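Local structure of inositol-1-monophosphatase (Nostoc sp., 5ZHH) at residues A[55-58]-A[59-63]; A[195-199]-A[200-204]; A[255-258]-A[259-263]. The protein probably hydrolyses inositol monophosphates to free inositol and inorganic phosphate. All blocks are in the same frame, centred on the assembly; numbering follows the deposited sequence.

Contact 1. Residues A[55-58]-A[59-63]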
ATOM      1  N   LEU A  55       5.867  25.307   6.742  1.00 26.49           N
ATOM      2  CA  LEU A  55       6.154  26.514   7.510  1.00 31.07           C
ATOM      3  C   LEU A  55       5.091  26.753   8.570  1.00 34.43           C
ATOM      4  O   LEU A  55       5.407  27.056   9.722  1.00 37.71           O
ATOM      5  CB  LEU A  55       6.262  27.719   6.575  1.00 38.57           C
ATOM      6  CG  LEU A  55       7.490  27.732   5.664  1.00 41.80           C
ATOM      7  CD1 LEU A  55       7.533  28.997   4.824  1.00 43.46           C
ATOM      8  CD2 LEU A  55       8.737  27.602   6.505  1.00 43.15           C
ATOM      9  N   GLU A  56       3.819  26.592   8.207  1.00 34.26           N
ATOM     10  CA  GLU A  56       2.755  26.849   9.168  1.00 35.21           C
ATOM     11  C   GLU A  56       2.898  25.959  10.396  1.00 34.29           C
ATOM     12  O   GLU A  56       2.763  26.430  11.530  1.00 38.12           O
ATOM     13  CB  GLU A  56       1.391  26.646   8.507  1.00 38.13           C
ATOM     14  CG  GLU A  56       0.218  27.170   9.332  1.00 39.40           C
ATOM     15  CD  GLU A  56      -0.213  26.206  10.418  1.00 42.63           C
ATOM     16  OE1 GLU A  56      -0.019  24.984  10.233  1.00 40.50           O
ATOM     17  OE2 GLU A  56      -0.744  26.672  11.456  1.00 42.16           O
ATOM     18  N   ILE A  57       3.208  24.675  10.190  1.00 29.60           N
ATOM     19  CA  ILE A  57       3.323  23.748  11.311  1.00 31.90           C
ATOM     20  C   ILE A  57       4.530  24.096  12.174  1.00 31.80           C
ATOM     21  O   ILE A  57       4.422  24.208  13.402  1.00 28.88           O
ATOM     22  CB  ILE A  57       3.384  22.295  10.802  1.00 33.17           C
ATOM     23  CG1 ILE A  57       2.047  21.903  10.165  1.00 32.20           C
ATOM     24  CG2 ILE A  57       3.777  21.339  11.927  1.00 32.95           C
ATOM     25  CD1 ILE A  57       2.072  20.574   9.426  1.00 33.02           C
ATOM     26  N   ILE A  58       5.690  24.309  11.548  1.00 33.48           N
ATOM     27  CA  ILE A  58       6.903  24.540  12.321  1.00 33.28           C
ATOM     28  C   ILE A  58       6.804  25.838  13.109  1.00 32.88           C
ATOM     29  O   ILE A  58       7.190  25.895  14.282  1.00 36.38           O
ATOM     30  CB  ILE A  58       8.137  24.546  11.402  1.00 35.50           C
ATOM     31  CG1 ILE A  58       8.319  23.178  10.741  1.00 39.29           C
ATOM     32  CG2 ILE A  58       9.380  24.964  12.191  1.00 36.28           C
ATOM     33  CD1 ILE A  58       8.739  22.100  11.701  1.00 44.17           C
ATOM     34  N   ARG A  59       6.293  26.904  12.485  1.00 34.23           N
ATOM     35  CA  ARG A  59       6.247  28.185  13.186  1.00 41.32           C
ATOM     36  C   ARG A  59       5.175  28.197  14.269  1.00 38.67           C
ATOM     37  O   ARG A  59       5.317  28.916  15.260  1.00 38.38           O
ATOM     38  CB  ARG A  59       6.031  29.345  12.206  1.00 48.10           C
ATOM     39  CG  ARG A  59       6.776  29.213  10.874  1.00 55.29           C
ATOM     40  CD  ARG A  59       7.159  30.518  10.248  1.00 62.25           C
ATOM     41  NE  ARG A  59       6.164  31.561  10.486  1.00 68.37           N
ATOM     42  CZ  ARG A  59       6.103  32.708   9.815  1.00 72.08           C
ATOM     43  NH1 ARG A  59       6.940  32.957   8.834  1.00 73.41           N
ATOM     44  NH2 ARG A  59       5.179  33.610  10.112  1.00 72.78           N
ATOM     45  N   ARG A  60       4.106  27.408  14.110  1.00 36.53           N
ATOM     46  CA  ARG A  60       3.077  27.359  15.150  1.00 38.48           C
ATOM     47  C   ARG A  60       3.572  26.624  16.391  1.00 37.72           C
ATOM     48  O   ARG A  60       3.263  27.025  17.520  1.00 36.87           O
ATOM     49  CB  ARG A  60       1.802  26.703  14.610  1.00 36.24           C
ATOM     50  CG  ARG A  60       0.737  26.436  15.676  1.00 38.44           C
ATOM     51  CD  ARG A  60      -0.619  26.106  15.065  1.00 37.40           C
ATOM     52  NE  ARG A  60      -0.504  25.321  13.841  1.00 36.30           N
ATOM     53  CZ  ARG A  60      -0.342  24.005  13.815  1.00 32.88           C
ATOM     54  NH1 ARG A  60      -0.276  23.326  14.952  1.00 31.28           N
ATOM     55  NH2 ARG A  60      -0.245  23.370  12.653  1.00 29.30           N
ATOM     56  N   HIS A  61       4.332  25.544  16.207  1.00 35.68           N
ATOM     57  CA  HIS A  61       4.848  24.811  17.356  1.00 33.81           C
ATOM     58  C   HIS A  61       6.104  25.456  17.929  1.00 36.61           C
ATOM     59  O   HIS A  61       6.293  25.445  19.152  1.00 36.13           O
ATOM     60  CB  HIS A  61       5.130  23.358  16.975  1.00 30.25           C
ATOM     61  CG  HIS A  61       3.894  22.538  16.763  1.00 33.74           C
ATOM     62  ND1 HIS A  61       3.262  21.872  17.790  1.00 34.52           N
ATOM     63  CD2 HIS A  61       3.178  22.272  15.644  1.00 34.04           C
ATOM     64  CE1 HIS A  61       2.207  21.233  17.315  1.00 35.44           C
ATOM     65  NE2 HIS A  61       2.132  21.461  16.016  1.00 34.18           N
ATOM     66  N   PHE A  62       6.955  26.035  17.080  1.00 35.76           N
ATOM     67  CA  PHE A  62       8.236  26.605  17.502  1.00 37.91           C
ATOM     68  C   PHE A  62       8.358  28.032  16.974  1.00 39.39           C
ATOM     69  O   PHE A  62       9.186  28.323  16.103  1.00 38.08           O
ATOM     70  CB  PHE A  62       9.397  25.735  17.016  1.00 37.75           C
ATOM     71  CG  PHE A  62       9.229  24.263  17.323  1.00 38.16           C
ATOM     72  CD1 PHE A  62       9.201  23.811  18.634  1.00 39.81           C
ATOM     73  CD2 PHE A  62       9.106  23.336  16.300  1.00 36.24           C
ATOM     74  CE1 PHE A  62       9.049  22.462  18.917  1.00 37.90           C
ATOM     75  CE2 PHE A  62       8.958  21.987  16.578  1.00 36.75           C
ATOM     76  CZ  PHE A  62       8.926  21.551  17.885  1.00 35.29           C
ATOM     77  N   PRO A  63       7.584  28.965  17.532  1.00 43.05           N
ATOM     78  CA  PRO A  63       7.594  30.342  16.998  1.00 43.43           C
ATOM     79  C   PRO A  63       8.932  31.052  17.108  1.00 43.70           C
ATOM     80  O   PRO A  63       9.170  31.995  16.345  1.00 40.73           O
ATOM     81  CB  PRO A  63       6.515  31.056  17.826  1.00 43.04           C
ATOM     82  CG  PRO A  63       6.295  30.204  19.027  1.00 44.82           C
ATOM     83  CD  PRO A  63       6.663  28.802  18.671  1.00 43.15           C
TER
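E56 and R60, one helical turn apart near the end of helix 44-61, form a bidentate, side-on salt bridge. R60 NE meets E56 OE2 at 2.8 Å in an almost straight bond, while R60 NH2 reaches E56 OE1 at 2.9 Å on the lone pair facing the other carboxylate oxygen. The two planes differ by only 24°, and both oxygens lie close to the guanidinium plane, so the pair of bonds fixes the rotation of each group. R60 leaves the helix with CG anti to its own nitrogen (chi1 172°), and a bend at chi3 turns the guanidinium back along the helix to the carboxylate. Its remaining nitrogen, NH1, binds D9 and T6 of the second subunit; D9 there also accepts a bond from H61 NE2. An alanine here would remove both grips on E56 and would probably leave that carboxylate free to turn and D9 of the second subunit with one charged partner fewer.

Backbone bonds carry the helix to its end. H61 N donates to I57 O at 3.1 Å, and F62 N, in the first residue to leave helical geometry, still donates to I58 O at 2.8 Å.

The apolar contacts face helix 3-25, where I57, H61 and F62 rest on I10. I57 and H61 lie alongside each other, I57 CG2 being 3.9 Å from H61 CD2. I58 CG2 is 4.4 Å from F62 CD2, and I58 rests with L55 on I67 of strand 66-69. F62 has H61 CB over the centre of one ring face, and its ring also stacks with H65. In this intrahelical i to i+4 salt bridge, E56 holds R60 in place, leaving NH1 to reach the subunit interface.

Contact 2. Residues A[195-199]-A[200-204]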
ATOM      1  N   LEU A 195      20.753  10.143   0.591  1.00 23.04           N
ATOM      2  CA  LEU A 195      21.223  10.007   1.968  1.00 23.51           C
ATOM      3  C   LEU A 195      20.406   8.972   2.734  1.00 28.50           C
ATOM      4  O   LEU A 195      20.964   8.149   3.477  1.00 23.38           O
ATOM      5  CB  LEU A 195      21.157  11.367   2.661  1.00 25.05           C
ATOM      6  CG  LEU A 195      22.278  12.312   2.205  1.00 26.20           C
ATOM      7  CD1 LEU A 195      21.907  13.760   2.463  1.00 25.14           C
ATOM      8  CD2 LEU A 195      23.556  11.954   2.934  1.00 25.89           C
ATOM      9  N   ALA A 196      19.080   8.997   2.560  1.00 25.42           N
ATOM     10  CA  ALA A 196      18.222   8.001   3.190  1.00 24.18           C
ATOM     11  C   ALA A 196      18.556   6.591   2.721  1.00 26.21           C
ATOM     12  O   ALA A 196      18.444   5.636   3.501  1.00 24.75           O
ATOM     13  CB  ALA A 196      16.754   8.322   2.905  1.00 26.71           C
ATOM     14  N   HIS A 197      18.963   6.437   1.453  1.00 24.84           N
ATOM     15  CA  HIS A 197      19.336   5.116   0.956  1.00 26.44           C
ATOM     16  C   HIS A 197      20.667   4.638   1.533  1.00 23.79           C
ATOM     17  O   HIS A 197      20.859   3.434   1.714  1.00 26.54           O
ATOM     18  CB  HIS A 197      19.404   5.118  -0.567  1.00 29.69           C
ATOM     19  CG  HIS A 197      18.070   5.235  -1.233  1.00 34.36           C
ATOM     20  ND1 HIS A 197      16.891   5.355  -0.529  1.00 38.13           N
ATOM     21  CD2 HIS A 197      17.731   5.258  -2.543  1.00 36.81           C
ATOM     22  CE1 HIS A 197      15.882   5.444  -1.377  1.00 38.64           C
ATOM     23  NE2 HIS A 197      16.366   5.387  -2.605  1.00 42.95           N
ATOM     24  N   VAL A 198      21.612   5.543   1.794  1.00 26.62           N
ATOM     25  CA  VAL A 198      22.790   5.129   2.555  1.00 25.37           C
ATOM     26  C   VAL A 198      22.376   4.726   3.966  1.00 26.82           C
ATOM     27  O   VAL A 198      22.865   3.731   4.517  1.00 25.42           O
ATOM     28  CB  VAL A 198      23.863   6.234   2.577  1.00 25.47           C
ATOM     29  CG1 VAL A 198      25.161   5.697   3.200  1.00 26.26           C
ATOM     30  CG2 VAL A 198      24.150   6.749   1.177  1.00 23.73           C
ATOM     31  N   ALA A 199      21.460   5.487   4.565  1.00 26.39           N
ATOM     32  CA  ALA A 199      21.085   5.248   5.958  1.00 28.23           C
ATOM     33  C   ALA A 199      20.487   3.859   6.165  1.00 27.74           C
ATOM     34  O   ALA A 199      20.724   3.228   7.201  1.00 30.88           O
ATOM     35  CB  ALA A 199      20.108   6.323   6.427  1.00 25.21           C
ATOM     36  N   CYS A 200      19.719   3.355   5.202  1.00 30.50           N
ATOM     37  CA  CYS A 200      19.100   2.047   5.368  1.00 36.45           C
ATOM     38  C   CYS A 200      19.835   0.938   4.621  1.00 28.76           C
ATOM     39  O   CYS A 200      19.337  -0.190   4.569  1.00 27.13           O
ATOM     40  CB  CYS A 200      17.628   2.087   4.948  1.00 47.76           C
ATOM     41  SG  CYS A 200      17.311   2.491   3.228  1.00 55.88           S
ATOM     42  N   GLY A 201      21.008   1.225   4.058  1.00 26.49           N
ATOM     43  CA  GLY A 201      21.861   0.204   3.483  1.00 26.45           C
ATOM     44  C   GLY A 201      21.584  -0.164   2.041  1.00 27.24           C
ATOM     45  O   GLY A 201      22.213  -1.101   1.529  1.00 27.08           O
ATOM     46  N   ARG A 202      20.706   0.568   1.352  1.00 23.23           N
ATOM     47  CA  ARG A 202      20.415   0.258  -0.044  1.00 21.84           C
ATOM     48  C   ARG A 202      21.571   0.631  -0.964  1.00 24.43           C
ATOM     49  O   ARG A 202      21.704   0.066  -2.054  1.00 24.41           O
ATOM     50  CB  ARG A 202      19.149   0.984  -0.483  1.00 24.96           C
ATOM     51  CG  ARG A 202      17.870   0.393   0.129  1.00 26.66           C
ATOM     52  CD  ARG A 202      16.711   1.355  -0.035  1.00 27.87           C
ATOM     53  NE  ARG A 202      15.491   0.846   0.590  1.00 29.20           N
ATOM     54  CZ  ARG A 202      14.312   1.458   0.533  1.00 29.74           C
ATOM     55  NH1 ARG A 202      13.257   0.925   1.133  1.00 29.26           N
ATOM     56  NH2 ARG A 202      14.191   2.606  -0.117  1.00 28.67           N
ATOM     57  N   VAL A 203      22.385   1.604  -0.562  1.00 22.86           N
ATOM     58  CA  VAL A 203      23.669   1.882  -1.185  1.00 23.05           C
ATOM     59  C   VAL A 203      24.694   1.985  -0.070  1.00 25.74           C
ATOM     60  O   VAL A 203      24.353   2.121   1.105  1.00 22.55           O
ATOM     61  CB  VAL A 203      23.660   3.166  -2.042  1.00 25.89           C
ATOM     62  CG1 VAL A 203      22.740   3.007  -3.237  1.00 31.75           C
ATOM     63  CG2 VAL A 203      23.223   4.351  -1.215  1.00 26.37           C
ATOM     64  N   ASP A 204      25.965   1.921  -0.451  1.00 25.20           N
ATOM     65  CA  ASP A 204      27.039   1.953   0.525  1.00 26.75           C
ATOM     66  C   ASP A 204      27.641   3.335   0.699  1.00 25.55           C
ATOM     67  O   ASP A 204      28.330   3.567   1.692  1.00 26.25           O
ATOM     68  CB  ASP A 204      28.128   0.953   0.124  1.00 26.60           C
ATOM     69  CG  ASP A 204      27.570  -0.436  -0.091  1.00 28.41           C
ATOM     70  OD1 ASP A 204      26.936  -0.983   0.848  1.00 26.77           O
ATOM     71  OD2 ASP A 204      27.736  -0.972  -1.201  1.00 29.38           O
TER
HETATM   72  O   HOH W   1      24.831   1.892   3.941  1.00 25.06           O
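A Schellman motif ends helix 191-199 and folds R202 and V203 back against H197 and V198. Two backbone bonds define it: G201 N to V198 O at 3.2 Å, with the donor above the carbonyl plane, and, across the longer loop, a weak bond from R202 N to H197 O at 2.9 Å. V203 N donates to the same H197 oxygen at 3.3 Å, so two donors share it. G201 takes the left-handed backbone conformation of the motif (phi 86°); a side chain at this phi would collide with the carbonyl oxygen of C200, which calls for glycine.

Side chains follow the reversal. R202 runs extended from CG to NE past the H197 imidazole, with CD over one ring face, offset toward its rim. Farther out, R202 NH2 is 3.5 Å from H197 CE1, the ring and guanidinium planes standing 59° apart, and NH1 ends in a salt bridge with E126. V198 and V203 cross at about a right angle, their CG2 methyls tightly packed at 3.5 Å.

One water donates to V198 O at 2.8 Å and to V203 O at 2.9 Å, tying the last turn to the outgoing chain. Q98 and Y99 of the third subunit pack on R202 and V203. Glycine-terminated helix capping of this kind turns the chain sharply from helix 191-199 into strand 205-208 of the five-stranded sheet.

Contact 3. Residues A[255-258]-A[259-263]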
ATOM      1  N   ASN A 255      38.130   4.377   1.834  1.00 27.68           N
ATOM      2  CA  ASN A 255      38.409   3.924   0.476  1.00 29.57           C
ATOM      3  C   ASN A 255      37.790   4.866  -0.546  1.00 28.17           C
ATOM      4  O   ASN A 255      38.426   5.223  -1.543  1.00 28.07           O
ATOM      5  CB  ASN A 255      37.875   2.508   0.273  1.00 31.23           C
ATOM      6  CG  ASN A 255      38.474   1.503   1.247  1.00 36.13           C
ATOM      7  OD1 ASN A 255      37.744   0.733   1.868  1.00 41.30           O
ATOM      8  ND2 ASN A 255      39.793   1.497   1.375  1.00 34.21           N
ATOM      9  N   LEU A 256      36.546   5.283  -0.314  1.00 27.30           N
ATOM     10  CA  LEU A 256      35.902   6.206  -1.240  1.00 25.53           C
ATOM     11  C   LEU A 256      36.574   7.574  -1.203  1.00 26.62           C
ATOM     12  O   LEU A 256      36.748   8.216  -2.245  1.00 28.68           O
ATOM     13  CB  LEU A 256      34.410   6.308  -0.913  1.00 23.31           C
ATOM     14  CG  LEU A 256      33.526   7.165  -1.821  1.00 24.60           C
ATOM     15  CD1 LEU A 256      33.803   6.890  -3.287  1.00 27.62           C
ATOM     16  CD2 LEU A 256      32.056   6.889  -1.494  1.00 25.60           C
ATOM     17  N   SER A 257      36.968   8.033  -0.013  1.00 27.18           N
ATOM     18  CA  SER A 257      37.671   9.309   0.075  1.00 26.08           C
ATOM     19  C   SER A 257      38.972   9.270  -0.726  1.00 27.62           C
ATOM     20  O   SER A 257      39.280  10.210  -1.470  1.00 28.48           O
ATOM     21  CB  SER A 257      37.936   9.652   1.544  1.00 26.42           C
ATOM     22  OG  SER A 257      38.684  10.847   1.667  1.00 28.47           O
ATOM     23  N   ARG A 258      39.730   8.175  -0.611  1.00 28.98           N
ATOM     24  CA  ARG A 258      40.964   8.032  -1.384  1.00 30.22           C
ATOM     25  C   ARG A 258      40.686   8.105  -2.883  1.00 30.43           C
ATOM     26  O   ARG A 258      41.391   8.800  -3.625  1.00 29.44           O
ATOM     27  CB  ARG A 258      41.669   6.716  -1.036  1.00 30.54           C
ATOM     28  CG  ARG A 258      42.878   6.456  -1.955  1.00 34.33           C
ATOM     29  CD  ARG A 258      43.632   5.171  -1.631  1.00 35.88           C
ATOM     30  NE  ARG A 258      42.976   3.955  -2.108  1.00 41.43           N
ATOM     31  CZ  ARG A 258      43.165   3.429  -3.315  1.00 47.78           C
ATOM     32  NH1 ARG A 258      43.967   4.023  -4.191  1.00 44.82           N
ATOM     33  NH2 ARG A 258      42.524   2.310  -3.653  1.00 48.11           N
ATOM     34  N   ALA A 259      39.656   7.394  -3.348  1.00 32.14           N
ATOM     35  CA  ALA A 259      39.309   7.439  -4.767  1.00 30.13           C
ATOM     36  C   ALA A 259      38.970   8.859  -5.206  1.00 30.55           C
ATOM     37  O   ALA A 259      39.380   9.298  -6.287  1.00 32.12           O
ATOM     38  CB  ALA A 259      38.148   6.491  -5.057  1.00 29.72           C
ATOM     39  N   LEU A 260      38.247   9.601  -4.363  1.00 28.91           N
ATOM     40  CA  LEU A 260      37.914  10.989  -4.679  1.00 27.98           C
ATOM     41  C   LEU A 260      39.157  11.880  -4.704  1.00 25.94           C
ATOM     42  O   LEU A 260      39.181  12.888  -5.424  1.00 31.53           O
ATOM     43  CB  LEU A 260      36.870  11.508  -3.686  1.00 28.60           C
ATOM     44  CG  LEU A 260      35.497  10.845  -3.851  1.00 26.39           C
ATOM     45  CD1 LEU A 260      34.522  11.245  -2.733  1.00 25.79           C
ATOM     46  CD2 LEU A 260      34.900  11.156  -5.222  1.00 26.89           C
ATOM     47  N   MET A 261      40.176  11.558  -3.904  1.00 26.89           N
ATOM     48  CA  MET A 261      41.430  12.307  -3.904  1.00 30.32           C
ATOM     49  C   MET A 261      42.331  11.950  -5.073  1.00 32.44           C
ATOM     50  O   MET A 261      43.376  12.590  -5.246  1.00 34.60           O
ATOM     51  CB  MET A 261      42.208  12.068  -2.607  1.00 34.65           C
ATOM     52  CG  MET A 261      41.523  12.574  -1.339  1.00 38.53           C
ATOM     53  SD  MET A 261      41.207  14.347  -1.384  1.00 42.18           S
ATOM     54  CE  MET A 261      39.526  14.419  -2.014  1.00 37.28           C
ATOM     55  N   GLN A 262      41.981  10.931  -5.847  1.00 30.23           N
ATOM     56  CA  GLN A 262      42.839  10.418  -6.907  1.00 30.71           C
ATOM     57  C   GLN A 262      42.056  10.281  -8.200  1.00 33.98           C
ATOM     58  O   GLN A 262      42.217   9.313  -8.948  1.00 38.59           O
ATOM     59  CB  GLN A 262      43.462   9.086  -6.497  1.00 29.97           C
ATOM     60  CG  GLN A 262      44.244   9.147  -5.187  1.00 26.57           C
ATOM     61  CD  GLN A 262      44.767   7.796  -4.754  1.00 30.57           C
ATOM     62  OE1 GLN A 262      44.228   6.760  -5.139  1.00 32.03           O
ATOM     63  NE2 GLN A 262      45.812   7.797  -3.932  1.00 31.51           N
ATOM     64  N   VAL A 263      41.192  11.250  -8.482  1.00 30.37           N
ATOM     65  CA  VAL A 263      40.326  11.180  -9.654  1.00 29.65           C
ATOM     66  C   VAL A 263      41.122  11.582 -10.890  1.00 33.42           C
ATOM     67  O   VAL A 263      41.628  12.711 -10.959  1.00 34.98           O
ATOM     68  CB  VAL A 263      39.086  12.071  -9.483  1.00 30.10           C
ATOM     69  CG1 VAL A 263      38.243  12.055 -10.749  1.00 31.35           C
ATOM     70  CG2 VAL A 263      38.268  11.598  -8.288  1.00 30.31           C
TER
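L260 N donates to L256 O at 2.9 Å in a regular i to i+4 bond near the end of helix 253-261, a helix that lies with helix 172-181 against the five-stranded sheet in the outer layer of the inositol monophosphatase fold. M261 N repeats the step to S257 O, also at 2.9 Å, and A259 N does so to N255 O.

The buried side of the helix is mostly apolar. L260 carries its CG close to L256 O, and the two leucines approach each other in a loose contact, with L256 CG 4.3 Å from L260 CD1. Both leucines rest on L246 of strand 245-248, while L256 also touches L178 and L260 touches E174 of helix 172-181. S257, beside them, buries a hydroxyl that is satisfied from the loop following strand 229-231, with bonds to Y233 O and to the hydroxyl of S235.

The exposed side is polar and less firmly held. R258 starts with CG anti to its nitrogen (chi1 173°) and bends at chi3, which brings NH1 round to Q262 OE1 at 2.9 Å. That bond is weak, its N-H to acceptor angle being only 122°. The guanidinium and amide planes stand 78° apart, so the groups cross instead of lying flat together. Besides the weak bond, the contact is a methylene-on-amide one: R258 CG lies over one face of the Q262 amide, 3.6 Å from Q262 CD.

Beyond L260, Q262 N donates to A259 O, three residues back, at 3.1 Å. Over the same turn M261 CG, anti to its own carbonyl carbon, rests 3.3 Å from S257 O.

In the fold
The three contacts come in series along the chain, each marking where a helix gives out. Contact 1 closes helix 44-61, which packs with helix 3-25 at one side of the molecule; contact 2 ends helix 191-199, and contact 3 helix 253-261, both across the chain's centre from contact 1. Centre to centre, contact 1 lies 30 Å from contact 2 and 42 Å from contact 3, whereas contacts 2 and 3 are 19 Å apart and about 6 Å at their nearest atoms. The latter two pack on the five-stranded sheet, each touching strand 245-248. Contact 1 meets the second subunit and contact 2 the third, while contact 3 touches no other chain of the assembly.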